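TonB-dependent siderophore receptor (PDB 5NEC) probably imports iron-loaded siderophores, and siderophore-drug conjugates that mimic them, across the Pseudomonas aeruginosa outer membrane using energy relayed by TonB. Local coordinates at residues T50-V54 against S130-N134; S236-P240 against R274-K278; S457-T461 against L473-S477. All blocks are in the same frame, centred on the assembly; numbering follows the deposited sequence.

Interaction 1 of 3, residues T50-V54 against S130-N134; sequences TPRSV and SKGPN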
loop_
_atom_site.group_PDB
_atom_site.type_symbol
_atom_site.label_atom_id
_atom_site.label_comp_id
_atom_site.label_asym_id
_atom_site.label_seq_id
_atom_site.Cartn_x
_atom_site.Cartn_y
_atom_site.Cartn_z
ATOM N N THR A 50 -5.485 22.484 -3.013
ATOM C CA THR A 50 -4.141 21.937 -3.222
ATOM C C THR A 50 -4.038 21.531 -4.716
ATOM O O THR A 50 -4.903 20.807 -5.232
ATOM C CB THR A 50 -3.835 20.781 -2.224
ATOM O OG1 THR A 50 -3.691 21.335 -0.906
ATOM C CG2 THR A 50 -2.557 20.023 -2.582
ATOM N N PRO A 51 -2.992 22.008 -5.420
ATOM C CA PRO A 51 -2.860 21.792 -6.869
ATOM C C PRO A 51 -2.255 20.435 -7.275
ATOM O O PRO A 51 -1.330 20.386 -8.078
ATOM C CB PRO A 51 -1.945 22.949 -7.283
ATOM C CG PRO A 51 -1.051 23.138 -6.087
ATOM C CD PRO A 51 -1.926 22.897 -4.908
ATOM N N ARG A 52 -2.792 19.347 -6.725
ATOM C CA ARG A 52 -2.299 17.984 -6.951
ATOM C C ARG A 52 -3.457 17.002 -6.748
ATOM O O ARG A 52 -4.396 17.279 -5.997
ATOM C CB ARG A 52 -1.163 17.647 -5.971
ATOM C CG ARG A 52 0.102 18.502 -6.151
ATOM C CD ARG A 52 1.260 18.159 -5.211
ATOM N NE ARG A 52 0.783 17.967 -3.843
ATOM C CZ ARG A 52 0.476 16.789 -3.289
ATOM N NH1 ARG A 52 0.617 15.622 -3.954
ATOM N NH2 ARG A 52 0.015 16.772 -2.040
ATOM N N SER A 53 -3.385 15.850 -7.408
ATOM C CA SER A 53 -4.358 14.784 -7.174
ATOM C C SER A 53 -4.062 14.072 -5.851
ATOM O O SER A 53 -3.037 13.403 -5.717
ATOM C CB SER A 53 -4.344 13.790 -8.328
ATOM O OG SER A 53 -4.785 14.430 -9.507
ATOM N N VAL A 54 -4.956 14.229 -4.874
ATOM C CA VAL A 54 -4.828 13.569 -3.577
ATOM C C VAL A 54 -6.154 12.920 -3.230
ATOM O O VAL A 54 -7.181 13.581 -3.279
ATOM C CB VAL A 54 -4.459 14.564 -2.464
ATOM C CG1 VAL A 54 -4.403 13.855 -1.107
ATOM C CG2 VAL A 54 -3.133 15.253 -2.785
ATOM N N SER A 130 -1.136 10.344 -2.655
ATOM C CA SER A 130 -0.677 11.379 -3.597
ATOM C C SER A 130 -0.343 10.739 -4.930
ATOM O O SER A 130 0.545 9.899 -5.005
ATOM C CB SER A 130 0.571 12.068 -3.062
ATOM O OG SER A 130 0.202 12.975 -2.054
ATOM N N LYS A 131 -1.033 11.147 -5.987
ATOM C CA LYS A 131 -0.889 10.473 -7.285
ATOM C C LYS A 131 0.251 11.022 -8.144
ATOM O O LYS A 131 0.848 10.281 -8.900
ATOM C CB LYS A 131 -2.222 10.457 -8.026
ATOM C CG LYS A 131 -3.336 9.859 -7.172
ATOM C CD LYS A 131 -4.181 8.843 -7.915
ATOM C CE LYS A 131 -5.581 8.744 -7.315
ATOM N NZ LYS A 131 -6.467 7.898 -8.170
ATOM N N GLY A 132 0.570 12.298 -8.013
ATOM C CA GLY A 132 1.763 12.858 -8.639
ATOM C C GLY A 132 2.765 13.168 -7.550
ATOM O O GLY A 132 2.503 12.899 -6.376
ATOM N N PRO A 133 3.914 13.759 -7.924
ATOM C CA PRO A 133 4.966 14.020 -6.929
ATOM C C PRO A 133 4.604 15.097 -5.899
ATOM O O PRO A 133 3.664 15.888 -6.111
ATOM C CB PRO A 133 6.155 14.460 -7.785
ATOM C CG PRO A 133 5.523 15.044 -9.004
ATOM C CD PRO A 133 4.302 14.217 -9.275
ATOM N N ASN A 134 5.356 15.087 -4.795
ATOM C CA ASN A 134 5.194 16.025 -3.684
ATOM C C ASN A 134 6.552 16.176 -2.952
ATOM O O ASN A 134 6.942 15.297 -2.178
ATOM C CB ASN A 134 4.087 15.517 -2.741
ATOM C CG ASN A 134 3.714 16.514 -1.647
ATOM O OD1 ASN A 134 4.329 17.560 -1.487
ATOM N ND2 ASN A 134 2.694 16.166 -0.867
#
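Two nitrogen donors face each other here: NH2 of R52 lies 3.0 Å from ND2 of N134, and because both are donors, the approach is a packing contact and not a hydrogen bond; ND2 lies over one face of the guanidinium. The R52 CA-to-CB bond points toward S130-N134, and the guanidinium also gives a weak hydrogen bond from NH1 to OG of S130 (3.3 Å), while CD of R52 comes 3.4 Å from O of P133. The main backbone tie is K131 N to S53 O, 3.0 Å and nearly linear. Beside it, V54 and S130 form an antiparallel non-hydrogen-bonded pair with CA atoms 4.7 Å apart, where edge strand 54-57 of the mixed sheet in the plug domain meets the end of strand 124-130. Before this pairing, P51 centres an inverse gamma turn that bends the chain into R52. The same loop is pinned to the barrel wall: S53 OG hydrogen-bonds E538, and the carbonyls of T50 and R52 accept hydrogen bonds from K542 NZ.

Interaction 2 of 3, residues S236-P240 against R274-K278; sequences SDDTP and RDFQK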
loop_
_atom_site.group_PDB
_atom_site.type_symbol
_atom_site.label_atom_id
_atom_site.label_comp_id
_atom_site.label_asym_id
_atom_site.label_seq_id
_atom_site.Cartn_x
_atom_site.Cartn_y
_atom_site.Cartn_z
ATOM N N SER A 236 3.960 -11.843 12.185
ATOM C CA SER A 236 3.111 -12.692 11.364
ATOM C C SER A 236 3.766 -13.985 10.958
ATOM O O SER A 236 4.970 -14.085 10.922
ATOM C CB SER A 236 2.572 -11.932 10.156
ATOM O OG SER A 236 3.584 -11.596 9.271
ATOM N N ASP A 237 2.937 -14.981 10.681
ATOM C CA ASP A 237 3.384 -16.348 10.426
ATOM C C ASP A 237 2.341 -16.993 9.518
ATOM O O ASP A 237 1.306 -17.447 9.975
ATOM C CB ASP A 237 3.540 -17.116 11.745
ATOM C CG ASP A 237 4.024 -18.548 11.544
ATOM O OD1 ASP A 237 4.859 -18.807 10.664
ATOM O OD2 ASP A 237 3.566 -19.441 12.274
ATOM N N ASP A 238 2.628 -16.989 8.222
ATOM C CA ASP A 238 1.670 -17.359 7.193
ATOM C C ASP A 238 2.139 -18.614 6.470
ATOM O O ASP A 238 3.332 -18.922 6.446
ATOM C CB ASP A 238 1.522 -16.214 6.164
ATOM C CG ASP A 238 1.121 -14.863 6.792
ATOM O OD1 ASP A 238 0.574 -14.823 7.914
ATOM O OD2 ASP A 238 1.379 -13.818 6.136
ATOM N N THR A 239 1.184 -19.325 5.874
ATOM C CA THR A 239 1.477 -20.313 4.824
ATOM C C THR A 239 1.305 -19.608 3.462
ATOM O O THR A 239 0.190 -19.343 3.063
ATOM C CB THR A 239 0.566 -21.559 4.954
ATOM O OG1 THR A 239 0.661 -22.071 6.300
ATOM C CG2 THR A 239 0.972 -22.644 3.935
ATOM N N PRO A 240 2.409 -19.287 2.773
ATOM C CA PRO A 240 2.403 -18.441 1.580
ATOM C C PRO A 240 1.826 -19.134 0.354
ATOM O O PRO A 240 2.132 -20.315 0.090
ATOM C CB PRO A 240 3.887 -18.196 1.314
ATOM C CG PRO A 240 4.600 -19.374 1.891
ATOM C CD PRO A 240 3.760 -19.822 3.056
ATOM N N ARG A 274 6.903 -27.539 4.015
ATOM C CA ARG A 274 8.121 -26.801 3.718
ATOM C C ARG A 274 7.976 -25.296 3.797
ATOM O O ARG A 274 8.857 -24.621 4.324
ATOM C CB ARG A 274 8.645 -27.173 2.328
ATOM C CG ARG A 274 9.841 -26.347 1.878
ATOM C CD ARG A 274 10.375 -26.741 0.517
ATOM N NE ARG A 274 9.612 -26.160 -0.577
ATOM C CZ ARG A 274 9.881 -26.371 -1.869
ATOM N NH1 ARG A 274 10.889 -27.164 -2.240
ATOM N NH2 ARG A 274 9.119 -25.807 -2.807
ATOM N N ASP A 275 6.913 -24.753 3.219
ATOM C CA ASP A 275 6.854 -23.317 2.944
ATOM C C ASP A 275 6.412 -22.520 4.164
ATOM O O ASP A 275 5.584 -22.980 4.922
ATOM C CB ASP A 275 5.939 -23.028 1.738
ATOM C CG ASP A 275 6.422 -23.723 0.438
ATOM O OD1 ASP A 275 7.609 -24.119 0.348
ATOM O OD2 ASP A 275 5.592 -23.876 -0.488
ATOM N N PHE A 276 6.983 -21.333 4.347
ATOM C CA PHE A 276 6.679 -20.494 5.500
ATOM C C PHE A 276 6.919 -19.029 5.162
ATOM O O PHE A 276 7.703 -18.708 4.275
ATOM C CB PHE A 276 7.502 -20.920 6.749
ATOM C CG PHE A 276 9.007 -20.906 6.545
ATOM C CD1 PHE A 276 9.731 -19.731 6.658
ATOM C CD2 PHE A 276 9.695 -22.079 6.234
ATOM C CE1 PHE A 276 11.098 -19.712 6.458
ATOM C CE2 PHE A 276 11.063 -22.070 6.040
ATOM C CZ PHE A 276 11.768 -20.880 6.149
ATOM N N GLN A 277 6.244 -18.147 5.878
ATOM C CA GLN A 277 6.404 -16.717 5.690
ATOM C C GLN A 277 6.261 -16.052 7.056
ATOM O O GLN A 277 5.174 -15.946 7.584
ATOM C CB GLN A 277 5.371 -16.240 4.686
ATOM C CG GLN A 277 5.469 -14.802 4.260
ATOM C CD GLN A 277 4.218 -14.345 3.554
ATOM O OE1 GLN A 277 3.744 -14.977 2.622
ATOM N NE2 GLN A 277 3.616 -13.296 4.073
ATOM N N LYS A 278 7.392 -15.672 7.639
ATOM C CA LYS A 278 7.465 -15.144 8.998
ATOM C C LYS A 278 7.995 -13.736 8.950
ATOM O O LYS A 278 8.971 -13.482 8.275
ATOM C CB LYS A 278 8.410 -15.988 9.845
ATOM C CG LYS A 278 7.783 -17.291 10.224
ATOM C CD LYS A 278 8.810 -18.343 10.644
ATOM C CE LYS A 278 8.080 -19.599 11.095
ATOM N NZ LYS A 278 8.970 -20.795 11.077
HETATM O O HOH W 1 4.279 -21.780 -1.435
#
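Q277 has more of its surface buried in this contact than any other residue, followed by P240 and D238. The backbones of Q277 and D238 form an antiparallel hydrogen-bonded pair: D238 N donates to Q277 O at 2.8 Å, and a weak return bond runs from Q277 N to D238 O at 3.1 Å. Their side chains share a sheet face, with D238 OD2 3.1 Å from Q277 NE2, but the angle is too poor for a hydrogen bond; D238 OD1 instead accepts one from the backbone N of S209. This is the loop-side end of two neighbouring strands, 225-238 and 276-291, in the transmembrane barrel of a TonB-dependent receptor. Q277 and P240 also touch P90 of the plug, consistent with this face lying inside the barrel. P240 has left the strand, yet its ring turns back on the partner, with CB 3.5 Å from Q277 OE1 and CG 3.9 Å from D275 CB. A water donates to both P240 O (3.0 Å) and D275 OD2 (2.6 Å), the latter also bonded to T314. On the other face D237 pairs with K278, their charges 4.6 Å apart between OD1 and NZ, beyond a salt bridge.

Interaction 3 of 3, residues S457-T461 against L473-S477; sequences SFETT and LSDKS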
loop_
_atom_site.group_PDB
_atom_site.type_symbol
_atom_site.label_atom_id
_atom_site.label_comp_id
_atom_site.label_asym_id
_atom_site.label_seq_id
_atom_site.Cartn_x
_atom_site.Cartn_y
_atom_site.Cartn_z
ATOM N N SER A 457 20.762 13.921 -0.444
ATOM C CA SER A 457 22.131 13.453 -0.583
ATOM C C SER A 457 22.203 12.041 0.014
ATOM O O SER A 457 21.691 11.807 1.101
ATOM C CB SER A 457 23.052 14.425 0.135
ATOM O OG SER A 457 24.381 13.980 0.120
ATOM N N PHE A 458 22.824 11.119 -0.717
ATOM C CA PHE A 458 22.777 9.676 -0.421
ATOM C C PHE A 458 24.207 9.080 -0.409
ATOM O O PHE A 458 24.992 9.390 -1.289
ATOM C CB PHE A 458 21.890 9.021 -1.496
ATOM C CG PHE A 458 21.477 7.605 -1.204
ATOM C CD1 PHE A 458 20.865 7.270 0.009
ATOM C CD2 PHE A 458 21.641 6.599 -2.168
ATOM C CE1 PHE A 458 20.453 5.956 0.279
ATOM C CE2 PHE A 458 21.231 5.289 -1.909
ATOM C CZ PHE A 458 20.631 4.967 -0.686
ATOM N N GLU A 459 24.553 8.285 0.610
ATOM C CA GLU A 459 25.831 7.529 0.662
ATOM C C GLU A 459 25.534 6.100 1.035
ATOM O O GLU A 459 24.877 5.898 2.041
ATOM C CB GLU A 459 26.767 8.049 1.751
ATOM C CG GLU A 459 27.230 9.478 1.605
ATOM C CD GLU A 459 28.375 9.827 2.567
ATOM O OE1 GLU A 459 29.324 9.020 2.708
ATOM O OE2 GLU A 459 28.330 10.915 3.187
ATOM N N THR A 460 26.008 5.119 0.257
ATOM C CA THR A 460 25.871 3.690 0.617
ATOM C C THR A 460 27.182 2.929 0.534
ATOM O O THR A 460 28.035 3.238 -0.271
ATOM C CB THR A 460 24.839 2.907 -0.246
ATOM O OG1 THR A 460 25.222 2.957 -1.620
ATOM C CG2 THR A 460 23.447 3.465 -0.095
ATOM N N THR A 461 27.304 1.909 1.379
ATOM C CA THR A 461 28.388 0.949 1.327
ATOM C C THR A 461 27.768 -0.419 1.386
ATOM O O THR A 461 26.987 -0.690 2.273
ATOM C CB THR A 461 29.344 1.151 2.506
ATOM O OG1 THR A 461 29.981 2.418 2.352
ATOM C CG2 THR A 461 30.422 0.085 2.559
ATOM N N LEU A 473 31.854 -2.050 -1.844
ATOM C CA LEU A 473 31.562 -1.075 -2.901
ATOM C C LEU A 473 30.749 0.082 -2.345
ATOM O O LEU A 473 29.731 -0.127 -1.722
ATOM C CB LEU A 473 30.823 -1.767 -4.057
ATOM C CG LEU A 473 31.676 -2.828 -4.800
ATOM C CD1 LEU A 473 30.812 -3.655 -5.765
ATOM C CD2 LEU A 473 32.890 -2.225 -5.530
ATOM N N SER A 474 31.231 1.297 -2.566
ATOM C CA SER A 474 30.562 2.517 -2.123
ATOM C C SER A 474 29.960 3.298 -3.277
ATOM O O SER A 474 30.377 3.173 -4.420
ATOM C CB SER A 474 31.531 3.419 -1.381
ATOM O OG SER A 474 31.744 2.912 -0.081
ATOM N N ASP A 475 28.976 4.118 -2.951
ATOM C CA ASP A 475 28.299 4.945 -3.924
ATOM C C ASP A 475 27.795 6.228 -3.262
ATOM O O ASP A 475 27.392 6.211 -2.109
ATOM C CB ASP A 475 27.155 4.156 -4.549
ATOM C CG ASP A 475 26.673 4.756 -5.851
ATOM O OD1 ASP A 475 27.500 5.322 -6.608
ATOM O OD2 ASP A 475 25.452 4.657 -6.123
ATOM N N LYS A 476 27.871 7.331 -4.008
ATOM C CA LYS A 476 27.410 8.658 -3.574
ATOM C C LYS A 476 26.547 9.237 -4.672
ATOM O O LYS A 476 26.881 9.116 -5.840
ATOM C CB LYS A 476 28.581 9.616 -3.327
ATOM C CG LYS A 476 29.284 9.382 -2.010
ATOM C CD LYS A 476 30.300 10.454 -1.667
ATOM C CE LYS A 476 31.106 10.035 -0.434
ATOM N NZ LYS A 476 32.228 10.966 -0.100
ATOM N N SER A 477 25.448 9.877 -4.301
ATOM C CA SER A 477 24.579 10.520 -5.274
ATOM C C SER A 477 23.700 11.584 -4.618
ATOM O O SER A 477 23.663 11.720 -3.387
ATOM C CB SER A 477 23.730 9.470 -5.994
ATOM O OG SER A 477 23.130 8.585 -5.072
#
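S457 opens the contact by setting its CA 3.6 Å from O of S477. F458 follows in a hydrogen-bonded pair with S477, its N donating to S477 O at 2.9 Å and its O accepting from S477 N at 3.1 Å, while S477 OG lies at the edge of the phenyl ring. E459 sits opposite K476 on the other face in a non-hydrogen-bonded pair; their charges stay 4.5 Å apart, OE1 to NZ, too far for a salt bridge. T460 repeats the F458 pattern with D475, through T460 N to D475 O and D475 N to T460 O, both 3.0 Å. T461, on the E459 face, joins hydroxyls with S474, OG1 to OG at 3.0 Å. These residues belong to the hairpin of strands 447-464 and 471-488 in the barrel wall, and strand 426-444 bonds to the other edge of S457-T461. With mainly polar side chains exposed on the surface, cohesion rests largely on the backbone ladder, consistent with a wall portion beyond the membrane's apolar core.

Overall arrangement
Following the chain from its N terminus, interaction 1 comes first and closes a 75-residue loop within the plug, joining the edge strand 54-57 to the end of strand 124-130. The chain then enters the barrel, where interaction 2 closes a 33-residue excursion between strands 225-238 and 276-291, and later interaction 3 joins the two long strands of a hairpin, with 11 residues between its segments. The three lie in series, so none nests within or crosses another. Interactions 2 and 3 belong to the same curled antiparallel sheet, their centres 34 Å apart. Interactions 1 and 2 fall on opposite sides of the chain's centre, 37 Å apart between centres, one within the plug and the other in the barrel wall.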